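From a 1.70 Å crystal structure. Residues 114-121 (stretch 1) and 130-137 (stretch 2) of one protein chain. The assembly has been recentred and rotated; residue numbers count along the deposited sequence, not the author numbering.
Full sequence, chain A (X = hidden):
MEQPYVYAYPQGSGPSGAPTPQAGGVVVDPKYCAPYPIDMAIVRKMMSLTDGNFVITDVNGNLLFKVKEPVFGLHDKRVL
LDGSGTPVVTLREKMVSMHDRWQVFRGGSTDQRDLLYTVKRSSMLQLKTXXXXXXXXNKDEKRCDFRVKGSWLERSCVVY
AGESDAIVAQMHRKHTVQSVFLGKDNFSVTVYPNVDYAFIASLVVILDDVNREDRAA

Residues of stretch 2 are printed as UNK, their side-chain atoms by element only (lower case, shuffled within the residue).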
# COMPACT_ATOMS: atom_id res chain seq x y z
N ASP A 114 13.71 -1.35 11.27
CA ASP A 114 12.29 -0.92 11.12
C ASP A 114 11.60 -1.52 9.89
O ASP A 114 10.51 -1.13 9.53
CB ASP A 114 12.19 0.60 11.10
CG ASP A 114 12.54 1.21 12.41
OD1 ASP A 114 12.11 0.61 13.43
OD2 ASP A 114 13.23 2.25 12.41
N LEU A 115 12.24 -2.50 9.28
CA LEU A 115 11.69 -3.11 8.07
C LEU A 115 10.36 -3.88 8.38
O LEU A 115 10.32 -4.83 9.29
CB LEU A 115 12.78 -4.05 7.51
CG LEU A 115 12.35 -4.76 6.24
CD1 LEU A 115 12.11 -3.87 5.08
CD2 LEU A 115 13.30 -6.02 5.93
N LEU A 116 9.33 -3.54 7.64
CA LEU A 116 8.04 -4.20 7.79
C LEU A 116 7.86 -5.30 6.73
O LEU A 116 7.37 -6.40 7.04
CB LEU A 116 6.89 -3.22 7.70
CG LEU A 116 6.75 -2.30 8.90
CD1 LEU A 116 5.79 -1.16 8.59
CD2 LEU A 116 6.34 -3.07 10.13
N TYR A 117 8.21 -4.98 5.49
CA TYR A 117 8.10 -6.02 4.40
C TYR A 117 8.84 -5.55 3.18
O TYR A 117 9.19 -4.36 3.04
CB TYR A 117 6.65 -6.30 4.01
CG TYR A 117 5.76 -5.10 3.91
CD1 TYR A 117 5.46 -4.51 2.70
CD2 TYR A 117 5.15 -4.61 5.09
CE1 TYR A 117 4.57 -3.34 2.66
CE2 TYR A 117 4.31 -3.49 5.05
CZ TYR A 117 4.04 -2.87 3.83
OH TYR A 117 3.16 -1.76 3.81
N THR A 118 9.12 -6.52 2.30
CA THR A 118 9.78 -6.26 1.01
C THR A 118 8.81 -6.70 -0.06
O THR A 118 8.07 -7.68 0.10
CB THR A 118 11.05 -7.12 0.92
OG1 THR A 118 11.95 -6.77 2.01
CG2 THR A 118 11.72 -6.92 -0.44
N VAL A 119 8.78 -5.95 -1.16
CA VAL A 119 7.85 -6.23 -2.26
C VAL A 119 8.72 -6.43 -3.49
O VAL A 119 9.61 -5.62 -3.75
CB VAL A 119 6.90 -5.05 -2.48
CG1 VAL A 119 5.97 -5.38 -3.63
CG2 VAL A 119 6.09 -4.78 -1.18
N LYS A 120 8.49 -7.52 -4.20
CA LYS A 120 9.26 -7.80 -5.40
C LYS A 120 8.32 -7.84 -6.59
O LYS A 120 7.21 -8.42 -6.53
CB LYS A 120 9.87 -9.22 -5.30
CG LYS A 120 10.87 -9.46 -4.17
CD LYS A 120 11.39 -10.91 -4.21
CE LYS A 120 12.20 -11.26 -2.98
NZ LYS A 120 12.89 -12.58 -3.16
N ARG A 121 8.77 -7.31 -7.70
CA ARG A 121 7.91 -7.34 -8.88
C ARG A 121 7.96 -8.73 -9.48
O ARG A 121 9.07 -9.28 -9.62
CB ARG A 121 8.35 -6.29 -9.89
CG ARG A 121 7.27 -5.92 -10.92
CD ARG A 121 7.68 -4.59 -11.50
NE ARG A 121 7.25 -4.41 -12.88
CZ ARG A 121 7.71 -3.44 -13.65
NH1 ARG A 121 8.60 -2.58 -13.15
NH2 ARG A 121 7.28 -3.31 -14.90
N UNK A 130 1.72 -10.22 -10.19
CA UNK A 130 2.28 -8.90 -10.41
C UNK A 130 3.32 -8.47 -9.32
O UNK A 130 4.42 -7.96 -9.64
c UNK A 130 1.55 -6.47 -10.87
c UNK A 130 0.37 -5.70 -11.48
c UNK A 130 1.15 -7.88 -10.51
c UNK A 130 0.69 -4.21 -11.74
n UNK A 130 2.03 -3.93 -12.33
N UNK A 131 2.95 -8.64 -8.04
CA UNK A 131 3.84 -8.28 -6.93
C UNK A 131 3.77 -9.41 -5.85
O UNK A 131 2.71 -9.94 -5.56
c UNK A 131 3.40 -6.95 -6.28
c UNK A 131 4.75 -5.26 -7.60
c UNK A 131 2.69 -4.57 -6.25
c UNK A 131 3.30 -5.68 -7.12
N UNK A 132 4.91 -9.75 -5.25
CA UNK A 132 4.98 -10.66 -4.10
C UNK A 132 5.49 -9.88 -2.90
O UNK A 132 6.46 -9.12 -3.03
o UNK A 132 4.18 -12.89 -5.53
c UNK A 132 5.42 -12.74 -5.45
o UNK A 132 6.21 -13.31 -6.19
c UNK A 132 5.97 -11.79 -4.38
N UNK A 133 4.84 -10.09 -1.76
CA UNK A 133 5.21 -9.40 -0.55
C UNK A 133 5.74 -10.39 0.46
O UNK A 133 5.08 -11.40 0.74
c UNK A 133 3.29 -7.84 -1.00
c UNK A 133 4.34 -8.00 1.38
c UNK A 133 3.93 -8.74 0.08
N UNK A 134 6.86 -10.05 1.06
CA UNK A 134 7.52 -10.88 2.11
C UNK A 134 7.66 -10.06 3.38
O UNK A 134 8.33 -9.04 3.38
c UNK A 134 8.87 -12.03 0.34
c UNK A 134 8.76 -14.11 -0.89
c UNK A 134 8.90 -11.29 1.64
c UNK A 134 8.75 -13.42 -2.03
c UNK A 134 8.81 -13.42 0.32
c UNK A 134 8.90 -11.32 -0.85
c UNK A 134 8.80 -11.99 -2.07
N UNK A 135 7.04 -10.52 4.47
CA UNK A 135 7.18 -9.78 5.72
C UNK A 135 8.64 -9.79 6.19
O UNK A 135 9.41 -10.70 5.83
c UNK A 135 4.75 -10.30 6.45
c UNK A 135 6.24 -10.36 6.81
c UNK A 135 4.23 -8.87 6.47
c UNK A 135 3.97 -11.20 7.47
N UNK A 136 9.00 -8.78 6.98
CA UNK A 136 10.39 -8.57 7.41
C UNK A 136 11.03 -9.82 8.02
O UNK A 136 12.23 -10.03 7.83
N UNK A 137 10.25 -10.65 8.73
CA UNK A 137 10.78 -11.85 9.43
C UNK A 137 10.80 -13.08 8.54
O UNK A 137 11.19 -14.18 8.98
c UNK A 137 8.00 -13.73 9.71
n UNK A 137 7.41 -11.74 10.39
c UNK A 137 8.49 -12.59 10.26
c UNK A 137 6.31 -12.35 9.97
c UNK A 137 9.89 -12.19 10.64
n UNK A 137 6.65 -13.55 9.54
O HOH W 1 11.15 -8.65 3.90

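Position 130 carries four carbons in an unbranched row ending in a nitrogen. The CA-to-CB bond points away from stretch 1, although the end of the chain comes nearer; contact is through the backbone, with the carbonyl O 3.6 Å from Arg121 CA. A linear four-carbon chain with a terminal amine is lysine, Lys130.

Position 131 has four carbons, forked at the second, and no heteroatom. Its CB lies 4.0 Å from Val119 CG1, and one of its terminal methyls is 4.0 Å from Arg121 CA. The fork one carbon beyond CB identifies leucine, Leu131, whose chi1 is m and chi2 t. Its CA also makes a CA-H...O contact with Lys120 O at 3.4 Å.

At position 132 the side chain is two carbons, the second bearing two oxygens: a short carboxylate. It lies on the same face of the sheet as Lys120, but its closest ties are made by the main chain, since Lys120 N donates to the O of 132 (2.8 Å) and the N of 132 donates to Lys120 O (2.9 Å). This is aspartate, Asp132.

Three carbons make up position 133, with CB itself carrying the other two. One methyl approaches Tyr117 CB at 3.9 Å and the other Val119 CG2 at 4.2 Å, so the fork spans two neighbours on one face. Branching at CB without oxygen gives valine, Val133.

Position 134 shows one carbon followed by a ring of six carbons, with no hydroxyl oxygen attached. A ring carbon comes within 3.5 Å of Lys120 CD, and the extended lysine places NZ 4.7 Å from the ring centroid, an off-centre cation-pi interaction 28° from the ring normal. The residue is phenylalanine, Phe134. Its N donates to Thr118 O (2.8 Å), and its O accepts from Thr118 N (2.9 Å). Water 1 donates to the same Phe134 O (2.9 Å) and hydrogen-bonds to Thr118 OG1 (2.8 Å), joining the pair a second way.

Position 135 again has four carbons forked at the second. One methyl lies 4.3 Å from Tyr117 CB, and the CA is 3.9 Å from that same Tyr117 CB. It is leucine, Leu135.

No side-chain atom follows CA at position 136, so this is glycine, Gly136. Its N donates to Leu116 O (2.9 Å), and an ideal CB would sit 2.7 Å from Leu115 O, a clash that its absence avoids.

Position 137 has one carbon and then a five-membered ring of three carbons and two nitrogens, an imidazole; it touches nothing on stretch 1. It is histidine, His137.

The two strands run antiparallel, their axes 4.6 Å apart at closest approach. Five backbone hydrogen bonds fix the register, and the contact buries 612 Å² in all. Tyr117, Val119, Val133 and Leu135 share an apolar face, whereas Thr118, Lys120, Asp132 and Phe134 occupy the other, where the aromatic ring meets the lysine chain.

Stretch 2, residues 130-137: KLDVFLGH
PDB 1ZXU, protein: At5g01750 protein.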